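Local coordinates for protein type III effector NopAA (Sinorhizobium fredii USDA 257, PDB 6SDU) that hydrolyses xyloglucan, a plant cell-wall polysaccharide, through a glycoside hydrolase family 12 domain of a bacterial type III effector, at residues S92-E97 with V106-W111; L121-T126 with V212-E217; P150-V155 with L195-S200; V164-G167 with H173-I176. One frame throughout, in Å; residues are numbered along the deposited sequence.

Contact 1: S92-E97 with V106-W111; sequences SSFNQE and VAYDIW
Tyr-108 spans the interior of a beta-sandwich to reach Ser-92 and Phe-94, linking the two stacked sheets of the jelly-roll fold of family 12 glycoside hydrolases. The strands belong to different sheets: their axes come no closer than 10.6 Å, too far for backbone pairing, and run 156° apart in direction. Side chains alone therefore bridge the gap. Tyr-108 loses the most surface. With CG anti to its carbonyl carbon (chi1 -84°), its ring leans across so that the phenol end meets the other strand. The hydroxyl donates to Ser-92 OG over 2.9 Å, and the serine oxygen lies close to the tyrosine ring plane; Ser-92 OG is in turn bonded to Ser-233 O in the neighbouring strand, so the buried phenol joins a short polar chain. Beside it, Phe-94 CD1 packs at 4.0 Å from Tyr-108 CE2, and the rings of Trp-232 and Tyr-214 also meet the tyrosine. Farther along, Gln-96 and Val-106 approach from opposite directions. The glutamine chain bends at chi2 (-141°), bringing its amide to the valine methyl, while its polar atoms are satisfied by others: OE1 by Tyr-214 OH and NE2 by Asn-185 OD1. Val-106 CG1 touches both ends of that amide, lying 3.5 Å from Gln-96 OE1 and 3.8 Å from Gln-96 NE2.

Contact 2: L121-T126 with V212-E217; sequences LWTNYT and VQYGVE
Thr-123 OG1 donates to Tyr-214 OH across 2.8 Å, and this bond is the core of the contact. The two side chains come from opposite directions, and the threonine oxygen sits at the edge of the phenol, near the ring plane. With OG1 placed between the backbone N and the carbonyl carbon (chi1 63°), Thr-123 presents its hydroxyl to the tyrosine, while its CG2 comes within 3.8 Å of Tyr-214 OH. The other touch is looser: Trp-122 CZ2 lies 4.2 Å from Glu-217 OE1, with the carboxylate plane turned 80° from the indole. Both of these residues line the sugar pocket, where Glu-217 OE2 is hydrogen-bonded to O2 of a bound beta-D-glucopyranose. In the second shell, a weak bond from Gln-96 NE2 of the facing sheet to Thr-123 OG1 closes a small polar circuit. The Tyr-214 ring meets that of Trp-232, nearly parallel to it. Strand 103-112 lies between the two strands in the large sheet of the sandwich, and Thr-123 pairs with its Val-106 through the backbone just where the chain turns a corner. The buried phenol oxygen is thus held by two hydrogen bonds, one to each sheet: Tyr-214 OH accepts from Thr-123 OG1 and is also bonded to Gln-96 OE1, a carbonyl oxygen that can only accept. This probably limits the freedom of the phenol, three residues before the strand delivers Glu-217 to the sugar.

Contact 3: P150-V155 with L195-S200; sequences PVYSNV and LQWIKS
Val-155 makes the tight part of this contact, pressing CG1 to 3.6 Å from both Trp-197 CZ2 and Trp-197 CE2. Its second methyl, CG2, is near the same indole, 3.9 Å from CZ2 of Trp-197. The valine and the tryptophan approach from opposite directions, and the tryptophan loses more surface here than any other residue of the two segments. With CG anti to the backbone N (chi1 -179°), Trp-197 extends its indole away from the helix toward the strand edge. Helix 191-200 is the single helix of this jelly-roll domain; on another side, Leu-195 and Ile-198 rest on Ile-119 of the large sheet, so Trp-197 ties the helix to chain segments at that sheet's margin. Those segments are irregular. Val-151 and Tyr-152 together face Val-164 in a classic beta bulge, Asn-154 and Val-155 face Trp-162 in a G1 bulge, and Tyr-152 and Val-155 both meet the same indole. All three contacting residues keep some exposure, but Tyr-152 is the looser partner, burying less surface here than Val-155. Its pair is T-shaped: the edge of Trp-197 points into the tyrosine face, with six-membered ring centroids 5.3 Å apart and planes at 80°. Trp-197 CH2 stands 3.8 Å from Tyr-152 CD2, over the rim of the ring rather than its middle. Lys-201 and Tyr-203 touch the tyrosine as well. Ser-200, itself exposed, bonds its OG back to Trp-197 O.

Contact 4: V164-G167 with H173-I176; sequences VFEG and HKVI
Glu-166 OE1 and Lys-174 NZ form a salt bridge of 3.0 Å, the oxygen offering its anti lone pair, the one pointing away from OE2. The glutamate is extended, whereas the lysine folds at chi2 (67°) and chi3 (81°) to bring its amine across the strands. Backbone pairing holds the strands of this beta hairpin: Gly-167 and Val-175 are a hydrogen-bonded antiparallel pair, joined by Gly-167 N to Val-175 O at 3.0 Å and by Val-175 N to Gly-167 O at 2.9 Å. The second is the straighter at its hydrogen (170°), yet its donor stands well above the carbonyl plane; the first lies in plane. The next pair, Glu-166 with Ile-176, is non-hydrogen-bonded, and there Ile-176 CA makes a CH...O contact of 3.4 Å with Phe-165 O. Packing completes the face that carries Glu-166 and Ile-176. These two side chains lie side by side, Glu-166 CG at 4.0 Å from Ile-176 CD1, and Ile-176 CG2 reaches Val-164 CG1 at 3.9 Å. Tyr-203 touches both Glu-166 and Ile-176. Val-175 points to the other face, toward the sugar-binding side. Both charged residues are partly exposed, and the salt bridge lies beside buried Ile-176; the glutamate's charge would probably be balanced at least in part by the Lys-174 ammonium, which is also bonded to Tyr-140 OH.

Contacts 1 and 2 are neighbours in the sandwich core, their centres about 5 Å apart, and Asp-109 O of contact 1 lies 2.7 Å from Gln-213 N of contact 2, a probable hydrogen bond between adjacent strands. Contact 2 reaches the sugar most directly: the Glu-217 side chain is about 3 Å from the bound beta-D-glucopyranose, against about 6 Å for Val-175 of contact 4 and about 11 Å for Tyr-108 of contact 1. Contacts 3 and 4, with centres about 11 Å apart, are joined by a probable hydrogen bond from Val-151 N to Val-164 O, 2.8 Å. Trp-111 CH2 packs 3.6 Å from His-173 NE2, linking contact 1 to contact 4.

Contact 1: S92-E97 with V106-W111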
loop_
_atom_site.group_PDB
_atom_site.type_symbol
_atom_site.label_atom_id
_atom_site.label_comp_id
_atom_site.label_asym_id
_atom_site.label_seq_id
_atom_site.Cartn_x
_atom_site.Cartn_y
_atom_site.Cartn_z
ATOM N N SER A 92 -4.504 -8.828 8.425
ATOM C CA SER A 92 -5.346 -7.711 8.029
ATOM C C SER A 92 -6.386 -8.176 7.018
ATOM O O SER A 92 -6.122 -9.071 6.207
ATOM C CB SER A 92 -4.482 -6.582 7.446
ATOM O OG SER A 92 -5.211 -5.381 7.349
ATOM N N SER A 93 -7.583 -7.582 7.095
ATOM C CA SER A 93 -8.665 -7.842 6.147
ATOM C C SER A 93 -9.010 -6.576 5.376
ATOM O O SER A 93 -9.098 -5.500 5.967
ATOM C CB SER A 93 -9.918 -8.340 6.860
ATOM O OG SER A 93 -9.693 -9.632 7.383
ATOM N N PHE A 94 -9.241 -6.708 4.062
ATOM C CA PHE A 94 -9.606 -5.583 3.200
ATOM C C PHE A 94 -10.779 -5.961 2.302
ATOM O O PHE A 94 -10.929 -7.120 1.909
ATOM C CB PHE A 94 -8.416 -5.119 2.335
ATOM C CG PHE A 94 -7.918 -6.167 1.355
ATOM C CD1 PHE A 94 -7.075 -7.188 1.778
ATOM C CD2 PHE A 94 -8.267 -6.107 0.005
ATOM C CE1 PHE A 94 -6.611 -8.157 0.896
ATOM C CE2 PHE A 94 -7.800 -7.070 -0.896
ATOM C CZ PHE A 94 -6.969 -8.102 -0.437
ATOM N N ASN A 95 -11.651 -4.994 2.045
ATOM C CA ASN A 95 -12.735 -5.132 1.079
ATOM C C ASN A 95 -12.892 -3.787 0.375
ATOM O O ASN A 95 -13.148 -2.778 1.036
ATOM C CB ASN A 95 -14.028 -5.549 1.785
ATOM C CG ASN A 95 -15.176 -5.750 0.828
ATOM O OD1 ASN A 95 -14.992 -6.232 -0.287
ATOM N ND2 ASN A 95 -16.371 -5.351 1.248
ATOM N N GLN A 96 -12.770 -3.755 -0.953
ATOM C CA GLN A 96 -12.734 -2.462 -1.630
ATOM C C GLN A 96 -13.513 -2.470 -2.947
ATOM O O GLN A 96 -13.816 -3.519 -3.518
ATOM C CB GLN A 96 -11.290 -2.027 -1.890
ATOM C CG GLN A 96 -10.591 -2.871 -2.974
ATOM C CD GLN A 96 -9.151 -3.160 -2.644
ATOM O OE1 GLN A 96 -8.678 -2.842 -1.551
ATOM N NE2 GLN A 96 -8.432 -3.754 -3.599
ATOM N N GLU A 97 -13.852 -1.263 -3.407
ATOM C CA GLU A 97 -14.438 -1.038 -4.722
ATOM C C GLU A 97 -13.554 -0.026 -5.452
ATOM O O GLU A 97 -13.320 1.069 -4.941
ATOM C CB GLU A 97 -15.869 -0.516 -4.599
ATOM C CG GLU A 97 -16.872 -1.465 -3.934
ATOM C CD GLU A 97 -18.184 -0.751 -3.543
ATOM O OE1 GLU A 97 -18.153 0.472 -3.290
ATOM O OE2 GLU A 97 -19.250 -1.409 -3.493
ATOM N N VAL A 106 -3.460 -0.154 -5.437
ATOM C CA VAL A 106 -3.985 -0.256 -4.086
ATOM C C VAL A 106 -2.998 -1.141 -3.331
ATOM O O VAL A 106 -2.734 -2.268 -3.759
ATOM C CB VAL A 106 -5.403 -0.860 -4.090
ATOM C CG1 VAL A 106 -5.937 -0.989 -2.682
ATOM C CG2 VAL A 106 -6.341 0.021 -4.916
ATOM N N ALA A 107 -2.426 -0.642 -2.233
ATOM C CA ALA A 107 -1.362 -1.422 -1.601
ATOM C C ALA A 107 -1.336 -1.279 -0.085
ATOM O O ALA A 107 -1.658 -0.218 0.459
ATOM C CB ALA A 107 0.016 -1.001 -2.136
ATOM N N TYR A 108 -0.882 -2.361 0.580
ATOM C CA TYR A 108 -0.437 -2.308 1.965
ATOM C C TYR A 108 0.929 -1.640 1.980
ATOM O O TYR A 108 1.742 -1.854 1.073
ATOM C CB TYR A 108 -0.296 -3.717 2.564
ATOM C CG TYR A 108 -1.582 -4.270 3.085
ATOM C CD1 TYR A 108 -2.045 -3.925 4.347
ATOM C CD2 TYR A 108 -2.367 -5.094 2.292
ATOM C CE1 TYR A 108 -3.249 -4.414 4.823
ATOM C CE2 TYR A 108 -3.572 -5.596 2.760
ATOM C CZ TYR A 108 -4.013 -5.236 4.021
ATOM O OH TYR A 108 -5.210 -5.713 4.499
ATOM N N ASP A 109 1.167 -0.802 2.979
ATOM C CA ASP A 109 2.453 -0.129 3.165
ATOM C C ASP A 109 2.885 -0.415 4.602
ATOM O O ASP A 109 2.335 0.151 5.548
ATOM C CB ASP A 109 2.333 1.374 2.885
ATOM C CG ASP A 109 3.627 1.997 2.341
ATOM O OD1 ASP A 109 4.417 1.312 1.648
ATOM O OD2 ASP A 109 3.861 3.183 2.634
ATOM N N ILE A 110 3.832 -1.328 4.780
ATOM C CA ILE A 110 4.260 -1.760 6.102
ATOM C C ILE A 110 5.668 -1.231 6.361
ATOM O O ILE A 110 6.579 -1.452 5.556
ATOM C CB ILE A 110 4.184 -3.291 6.229
ATOM C CG1 ILE A 110 2.757 -3.755 5.984
ATOM C CG2 ILE A 110 4.687 -3.787 7.634
ATOM C CD1 ILE A 110 2.671 -5.134 5.410
ATOM N N TRP A 111 5.847 -0.539 7.486
ATOM C CA TRP A 111 7.119 0.080 7.830
ATOM C C TRP A 111 7.692 -0.504 9.115
ATOM O O TRP A 111 6.959 -0.958 9.992
ATOM C CB TRP A 111 6.964 1.573 8.033
ATOM C CG TRP A 111 6.551 2.330 6.820
ATOM C CD1 TRP A 111 5.269 2.559 6.362
ATOM C CD2 TRP A 111 7.432 2.955 5.895
ATOM N NE1 TRP A 111 5.318 3.299 5.187
ATOM C CE2 TRP A 111 6.635 3.562 4.894
ATOM C CE3 TRP A 111 8.826 3.057 5.810
ATOM C CZ2 TRP A 111 7.190 4.278 3.834
ATOM C CZ3 TRP A 111 9.382 3.767 4.753
ATOM C CH2 TRP A 111 8.564 4.366 3.775
#

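Contact 2: L121-T126 with V212-E217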
loop_
_atom_site.group_PDB
_atom_site.type_symbol
_atom_site.label_atom_id
_atom_site.label_comp_id
_atom_site.label_asym_id
_atom_site.label_seq_id
_atom_site.Cartn_x
_atom_site.Cartn_y
_atom_site.Cartn_z
ATOM N N LEU A 121 2.472 -4.509 -0.303
ATOM C CA LEU A 121 1.681 -5.610 -0.838
ATOM C C LEU A 121 0.612 -4.993 -1.729
ATOM O O LEU A 121 -0.298 -4.333 -1.224
ATOM C CB LEU A 121 1.049 -6.464 0.270
ATOM C CG LEU A 121 1.890 -6.757 1.529
ATOM C CD1 LEU A 121 1.029 -7.441 2.609
ATOM C CD2 LEU A 121 3.095 -7.611 1.177
ATOM N N TRP A 122 0.756 -5.161 -3.045
ATOM C CA TRP A 122 -0.187 -4.617 -4.036
ATOM C C TRP A 122 -1.336 -5.610 -4.253
ATOM O O TRP A 122 -1.128 -6.694 -4.804
ATOM C CB TRP A 122 0.527 -4.343 -5.362
ATOM C CG TRP A 122 1.597 -3.240 -5.347
ATOM C CD1 TRP A 122 2.321 -2.792 -4.269
ATOM C CD2 TRP A 122 2.058 -2.482 -6.479
ATOM N NE1 TRP A 122 3.190 -1.791 -4.657
ATOM C CE2 TRP A 122 3.047 -1.581 -6.006
ATOM C CE3 TRP A 122 1.716 -2.462 -7.844
ATOM C CZ2 TRP A 122 3.709 -0.676 -6.850
ATOM C CZ3 TRP A 122 2.372 -1.552 -8.692
ATOM C CH2 TRP A 122 3.352 -0.669 -8.183
ATOM N N THR A 123 -2.550 -5.239 -3.850
ATOM C CA THR A 123 -3.692 -6.142 -4.027
ATOM C C THR A 123 -4.389 -5.972 -5.377
ATOM O O THR A 123 -4.820 -6.963 -5.963
ATOM C CB THR A 123 -4.714 -5.951 -2.905
ATOM O OG1 THR A 123 -5.243 -4.609 -2.943
ATOM C CG2 THR A 123 -4.073 -6.246 -1.554
ATOM N N ASN A 124 -4.576 -4.739 -5.854
ATOM C CA ASN A 124 -5.198 -4.479 -7.154
ATOM C C ASN A 124 -4.503 -3.250 -7.723
ATOM O O ASN A 124 -4.161 -2.327 -6.978
ATOM C CB ASN A 124 -6.722 -4.261 -7.054
ATOM C CG ASN A 124 -7.449 -4.441 -8.404
ATOM O OD1 ASN A 124 -6.836 -4.697 -9.452
ATOM N ND2 ASN A 124 -8.763 -4.289 -8.377
ATOM N N TYR A 125 -4.214 -3.276 -9.019
ATOM C CA TYR A 125 -3.401 -2.221 -9.611
ATOM C C TYR A 125 -3.677 -2.191 -11.109
ATOM O O TYR A 125 -4.318 -3.090 -11.658
ATOM C CB TYR A 125 -1.911 -2.424 -9.286
ATOM C CG TYR A 125 -1.411 -3.872 -9.397
ATOM C CD1 TYR A 125 -1.675 -4.820 -8.387
ATOM C CD2 TYR A 125 -0.659 -4.277 -10.486
ATOM C CE1 TYR A 125 -1.222 -6.124 -8.488
ATOM C CE2 TYR A 125 -0.198 -5.582 -10.595
ATOM C CZ TYR A 125 -0.482 -6.501 -9.606
ATOM O OH TYR A 125 -0.019 -7.781 -9.734
ATOM N N THR A 126 -3.231 -1.124 -11.761
ATOM C CA THR A 126 -3.476 -0.987 -13.193
ATOM C C THR A 126 -2.364 -1.552 -14.060
ATOM O O THR A 126 -2.514 -1.536 -15.277
ATOM C CB THR A 126 -3.658 0.485 -13.584
ATOM O OG1 THR A 126 -2.512 1.228 -13.149
ATOM C CG2 THR A 126 -4.879 1.036 -12.957
ATOM N N VAL A 212 1.377 -0.404 9.997
ATOM C CA VAL A 212 0.703 -1.107 8.911
ATOM C C VAL A 212 -0.225 -0.098 8.244
ATOM O O VAL A 212 -1.134 0.433 8.892
ATOM C CB VAL A 212 -0.085 -2.336 9.396
ATOM C CG1 VAL A 212 -0.987 -2.854 8.266
ATOM C CG2 VAL A 212 0.846 -3.433 9.822
ATOM N N GLN A 213 0.014 0.202 6.968
ATOM C CA GLN A 213 -0.798 1.174 6.231
ATOM C C GLN A 213 -1.530 0.525 5.056
ATOM O O GLN A 213 -1.098 -0.506 4.528
ATOM C CB GLN A 213 0.064 2.332 5.719
ATOM C CG GLN A 213 0.806 3.048 6.810
ATOM C CD GLN A 213 1.797 4.092 6.309
ATOM O OE1 GLN A 213 2.138 4.157 5.120
ATOM N NE2 GLN A 213 2.283 4.901 7.231
ATOM N N TYR A 214 -2.652 1.132 4.650
ATOM C CA TYR A 214 -3.381 0.680 3.470
ATOM C C TYR A 214 -4.036 1.861 2.754
ATOM O O TYR A 214 -4.696 2.686 3.390
ATOM C CB TYR A 214 -4.446 -0.367 3.831
ATOM C CG TYR A 214 -4.934 -1.156 2.634
ATOM C CD1 TYR A 214 -4.088 -2.036 1.960
ATOM C CD2 TYR A 214 -6.247 -1.020 2.168
ATOM C CE1 TYR A 214 -4.546 -2.779 0.856
ATOM C CE2 TYR A 214 -6.714 -1.752 1.066
ATOM C CZ TYR A 214 -5.859 -2.621 0.409
ATOM O OH TYR A 214 -6.322 -3.339 -0.690
ATOM N N GLY A 215 -3.890 1.904 1.434
ATOM C CA GLY A 215 -4.463 2.993 0.659
ATOM C C GLY A 215 -4.196 2.796 -0.813
ATOM O O GLY A 215 -4.057 1.660 -1.269
ATOM N N VAL A 216 -4.183 3.900 -1.572
ATOM C CA VAL A 216 -3.927 3.847 -3.009
ATOM C C VAL A 216 -2.874 4.890 -3.399
ATOM O O VAL A 216 -3.001 6.080 -3.068
ATOM C CB VAL A 216 -5.242 4.001 -3.822
ATOM C CG1 VAL A 216 -5.969 5.273 -3.490
ATOM C CG2 VAL A 216 -5.005 3.872 -5.324
ATOM N N GLU A 217 -1.827 4.445 -4.106
ATOM C CA GLU A 217 -0.840 5.355 -4.685
ATOM C C GLU A 217 -1.359 5.750 -6.061
ATOM O O GLU A 217 -1.384 4.910 -6.968
ATOM C CB GLU A 217 0.517 4.672 -4.827
ATOM C CG GLU A 217 1.193 4.255 -3.511
ATOM C CD GLU A 217 2.561 3.622 -3.730
ATOM O OE1 GLU A 217 2.665 2.635 -4.521
ATOM O OE2 GLU A 217 3.529 4.116 -3.114
#

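Contact 3: P150-V155 with L195-S200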
loop_
_atom_site.group_PDB
_atom_site.type_symbol
_atom_site.label_atom_id
_atom_site.label_comp_id
_atom_site.label_asym_id
_atom_site.label_seq_id
_atom_site.Cartn_x
_atom_site.Cartn_y
_atom_site.Cartn_z
ATOM N N PRO A 150 11.498 -8.911 -11.472
ATOM C CA PRO A 150 11.259 -9.530 -10.160
ATOM C C PRO A 150 12.502 -10.246 -9.656
ATOM O O PRO A 150 13.274 -10.818 -10.429
ATOM C CB PRO A 150 10.144 -10.554 -10.434
ATOM C CG PRO A 150 9.666 -10.311 -11.822
ATOM C CD PRO A 150 10.701 -9.514 -12.557
ATOM N N VAL A 151 12.685 -10.210 -8.341
ATOM C CA VAL A 151 13.765 -10.972 -7.721
ATOM C C VAL A 151 13.315 -12.393 -7.367
ATOM O O VAL A 151 14.147 -13.297 -7.293
ATOM C CB VAL A 151 14.332 -10.229 -6.498
ATOM C CG1 VAL A 151 14.939 -8.902 -6.951
ATOM C CG2 VAL A 151 13.258 -10.000 -5.455
ATOM N N TYR A 152 12.019 -12.600 -7.112
ATOM C CA TYR A 152 11.427 -13.917 -6.901
ATOM C C TYR A 152 10.070 -13.923 -7.578
ATOM O O TYR A 152 9.365 -12.909 -7.563
ATOM C CB TYR A 152 11.245 -14.267 -5.414
ATOM C CG TYR A 152 12.511 -14.249 -4.574
ATOM C CD1 TYR A 152 13.289 -15.397 -4.422
ATOM C CD2 TYR A 152 12.924 -13.087 -3.924
ATOM C CE1 TYR A 152 14.446 -15.382 -3.650
ATOM C CE2 TYR A 152 14.081 -13.059 -3.159
ATOM C CZ TYR A 152 14.834 -14.212 -3.023
ATOM O OH TYR A 152 15.983 -14.208 -2.255
ATOM N N SER A 153 9.709 -15.058 -8.171
ATOM C CA SER A 153 8.458 -15.210 -8.897
ATOM C C SER A 153 7.582 -16.283 -8.259
ATOM O O SER A 153 8.083 -17.269 -7.706
ATOM C CB SER A 153 8.711 -15.564 -10.363
ATOM O OG SER A 153 9.133 -14.433 -11.105
ATOM N N ASN A 154 6.264 -16.051 -8.325
ATOM C CA ASN A 154 5.215 -16.989 -7.883
ATOM C C ASN A 154 5.456 -17.510 -6.470
ATOM O O ASN A 154 5.301 -18.694 -6.172
ATOM C CB ASN A 154 5.056 -18.137 -8.879
ATOM C CG ASN A 154 4.760 -17.637 -10.276
ATOM O OD1 ASN A 154 3.756 -16.951 -10.502
ATOM N ND2 ASN A 154 5.643 -17.947 -11.217
ATOM N N VAL A 155 5.768 -16.591 -5.571
ATOM C CA VAL A 155 6.001 -16.953 -4.184
ATOM C C VAL A 155 4.654 -17.096 -3.496
ATOM O O VAL A 155 3.818 -16.189 -3.545
ATOM C CB VAL A 155 6.871 -15.899 -3.489
ATOM C CG1 VAL A 155 7.077 -16.266 -2.020
ATOM C CG2 VAL A 155 8.190 -15.759 -4.225
ATOM N N LEU A 195 6.401 -11.145 6.579
ATOM C CA LEU A 195 7.624 -10.581 7.135
ATOM C C LEU A 195 8.610 -11.690 7.513
ATOM O O LEU A 195 9.826 -11.550 7.316
ATOM C CB LEU A 195 7.278 -9.717 8.347
ATOM C CG LEU A 195 6.429 -8.490 8.022
ATOM C CD1 LEU A 195 6.020 -7.711 9.278
ATOM C CD2 LEU A 195 7.171 -7.588 7.014
ATOM N N GLN A 196 8.095 -12.819 8.014
ATOM C CA GLN A 196 8.968 -13.940 8.363
ATOM C C GLN A 196 9.665 -14.488 7.125
ATOM O O GLN A 196 10.867 -14.771 7.160
ATOM C CB GLN A 196 8.160 -15.033 9.063
ATOM C CG GLN A 196 7.848 -14.715 10.514
ATOM C CD GLN A 196 6.896 -15.709 11.173
ATOM O OE1 GLN A 196 6.152 -16.430 10.503
ATOM N NE2 GLN A 196 6.926 -15.750 12.501
ATOM N N TRP A 197 8.939 -14.593 6.003
ATOM C CA TRP A 197 9.548 -15.062 4.760
ATOM C C TRP A 197 10.602 -14.082 4.242
ATOM O O TRP A 197 11.659 -14.503 3.750
ATOM C CB TRP A 197 8.464 -15.295 3.709
ATOM C CG TRP A 197 8.995 -15.799 2.381
ATOM C CD1 TRP A 197 9.111 -17.109 1.978
ATOM C CD2 TRP A 197 9.484 -15.002 1.290
ATOM N NE1 TRP A 197 9.641 -17.169 0.702
ATOM C CE2 TRP A 197 9.867 -15.892 0.256
ATOM C CE3 TRP A 197 9.622 -13.624 1.080
ATOM C CZ2 TRP A 197 10.386 -15.444 -0.961
ATOM C CZ3 TRP A 197 10.135 -13.182 -0.132
ATOM C CH2 TRP A 197 10.511 -14.090 -1.134
ATOM N N ILE A 198 10.339 -12.772 4.348
ATOM C CA ILE A 198 11.309 -11.780 3.896
ATOM C C ILE A 198 12.559 -11.821 4.767
ATOM O O ILE A 198 13.681 -11.641 4.277
ATOM C CB ILE A 198 10.683 -10.373 3.873
ATOM C CG1 ILE A 198 9.474 -10.328 2.934
ATOM C CG2 ILE A 198 11.718 -9.353 3.427
ATOM C CD1 ILE A 198 8.692 -9.012 2.993
ATOM N N LYS A 199 12.385 -12.025 6.075
ATOM C CA LYS A 199 13.534 -12.197 6.961
ATOM C C LYS A 199 14.356 -13.422 6.564
ATOM O O LYS A 199 15.593 -13.358 6.527
ATOM C CB LYS A 199 13.050 -12.317 8.409
ATOM C CG LYS A 199 14.142 -12.410 9.461
ATOM C CD LYS A 199 13.540 -12.660 10.839
ATOM C CE LYS A 199 14.622 -12.839 11.911
ATOM N NZ LYS A 199 14.060 -13.091 13.275
ATOM N N SER A 200 13.680 -14.523 6.191
ATOM C CA SER A 200 14.355 -15.768 5.798
ATOM C C SER A 200 15.201 -15.614 4.538
ATOM O O SER A 200 16.104 -16.427 4.310
ATOM C CB SER A 200 13.331 -16.902 5.618
ATOM O OG SER A 200 12.787 -16.956 4.305
#

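Contact 4: V164-G167 with H173-I176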
loop_
_atom_site.group_PDB
_atom_site.type_symbol
_atom_site.label_atom_id
_atom_site.label_comp_id
_atom_site.label_asym_id
_atom_site.label_seq_id
_atom_site.Cartn_x
_atom_site.Cartn_y
_atom_site.Cartn_z
ATOM N N VAL A 164 7.843 -10.794 -6.261
ATOM C CA VAL A 164 8.612 -9.983 -5.321
ATOM C C VAL A 164 9.610 -9.109 -6.068
ATOM O O VAL A 164 10.332 -9.585 -6.955
ATOM C CB VAL A 164 9.318 -10.875 -4.285
ATOM C CG1 VAL A 164 10.054 -10.023 -3.231
ATOM C CG2 VAL A 164 8.283 -11.751 -3.623
ATOM N N PHE A 165 9.664 -7.827 -5.686
ATOM C CA PHE A 165 10.539 -6.846 -6.302
ATOM C C PHE A 165 11.380 -6.159 -5.233
ATOM O O PHE A 165 10.949 -6.023 -4.080
ATOM C CB PHE A 165 9.734 -5.812 -7.072
ATOM C CG PHE A 165 8.942 -6.385 -8.180
ATOM C CD1 PHE A 165 7.709 -6.966 -7.938
ATOM C CD2 PHE A 165 9.433 -6.345 -9.486
ATOM C CE1 PHE A 165 6.974 -7.514 -8.984
ATOM C CE2 PHE A 165 8.706 -6.880 -10.535
ATOM C CZ PHE A 165 7.472 -7.461 -10.290
ATOM N N GLU A 166 12.584 -5.722 -5.624
ATOM C CA GLU A 166 13.508 -5.083 -4.697
ATOM C C GLU A 166 14.053 -3.772 -5.252
ATOM O O GLU A 166 14.531 -3.722 -6.388
ATOM C CB GLU A 166 14.683 -5.995 -4.355
ATOM C CG GLU A 166 15.628 -5.382 -3.310
ATOM C CD GLU A 166 16.948 -6.150 -3.158
ATOM O OE1 GLU A 166 17.781 -5.733 -2.326
ATOM O OE2 GLU A 166 17.149 -7.158 -3.874
ATOM N N GLY A 167 14.031 -2.739 -4.415
ATOM C CA GLY A 167 14.504 -1.431 -4.791
ATOM C C GLY A 167 14.872 -0.612 -3.571
ATOM O O GLY A 167 14.908 -1.113 -2.447
ATOM N N HIS A 173 16.429 3.968 1.838
ATOM C CA HIS A 173 15.754 2.919 2.581
ATOM C C HIS A 173 15.286 1.812 1.628
ATOM O O HIS A 173 14.923 2.076 0.477
ATOM C CB HIS A 173 14.602 3.521 3.405
ATOM C CG HIS A 173 13.300 3.606 2.672
ATOM N ND1 HIS A 173 12.935 4.700 1.917
ATOM C CD2 HIS A 173 12.270 2.729 2.583
ATOM C CE1 HIS A 173 11.736 4.490 1.394
ATOM N NE2 HIS A 173 11.310 3.305 1.790
ATOM N N LYS A 174 15.370 0.567 2.102
ATOM C CA LYS A 174 15.013 -0.616 1.322
ATOM C C LYS A 174 13.502 -0.740 1.095
ATOM O O LYS A 174 12.707 -0.657 2.035
ATOM C CB LYS A 174 15.511 -1.866 2.045
ATOM C CG LYS A 174 15.325 -3.142 1.257
ATOM C CD LYS A 174 16.216 -3.115 0.025
ATOM C CE LYS A 174 17.633 -3.514 0.370
ATOM N NZ LYS A 174 18.543 -3.258 -0.779
ATOM N N VAL A 175 13.107 -1.056 -0.138
ATOM C CA VAL A 175 11.696 -1.291 -0.459
ATOM C C VAL A 175 11.545 -2.687 -1.058
ATOM O O VAL A 175 12.121 -2.982 -2.112
ATOM C CB VAL A 175 11.142 -0.237 -1.434
ATOM C CG1 VAL A 175 9.612 -0.411 -1.630
ATOM C CG2 VAL A 175 11.473 1.145 -0.969
ATOM N N ILE A 176 10.759 -3.532 -0.399
ATOM C CA ILE A 176 10.412 -4.860 -0.894
ATOM C C ILE A 176 8.922 -4.813 -1.235
ATOM O O ILE A 176 8.093 -4.522 -0.359
ATOM C CB ILE A 176 10.705 -5.954 0.151
ATOM C CG1 ILE A 176 12.139 -5.874 0.678
ATOM C CG2 ILE A 176 10.467 -7.341 -0.435
ATOM C CD1 ILE A 176 13.166 -6.282 -0.349
#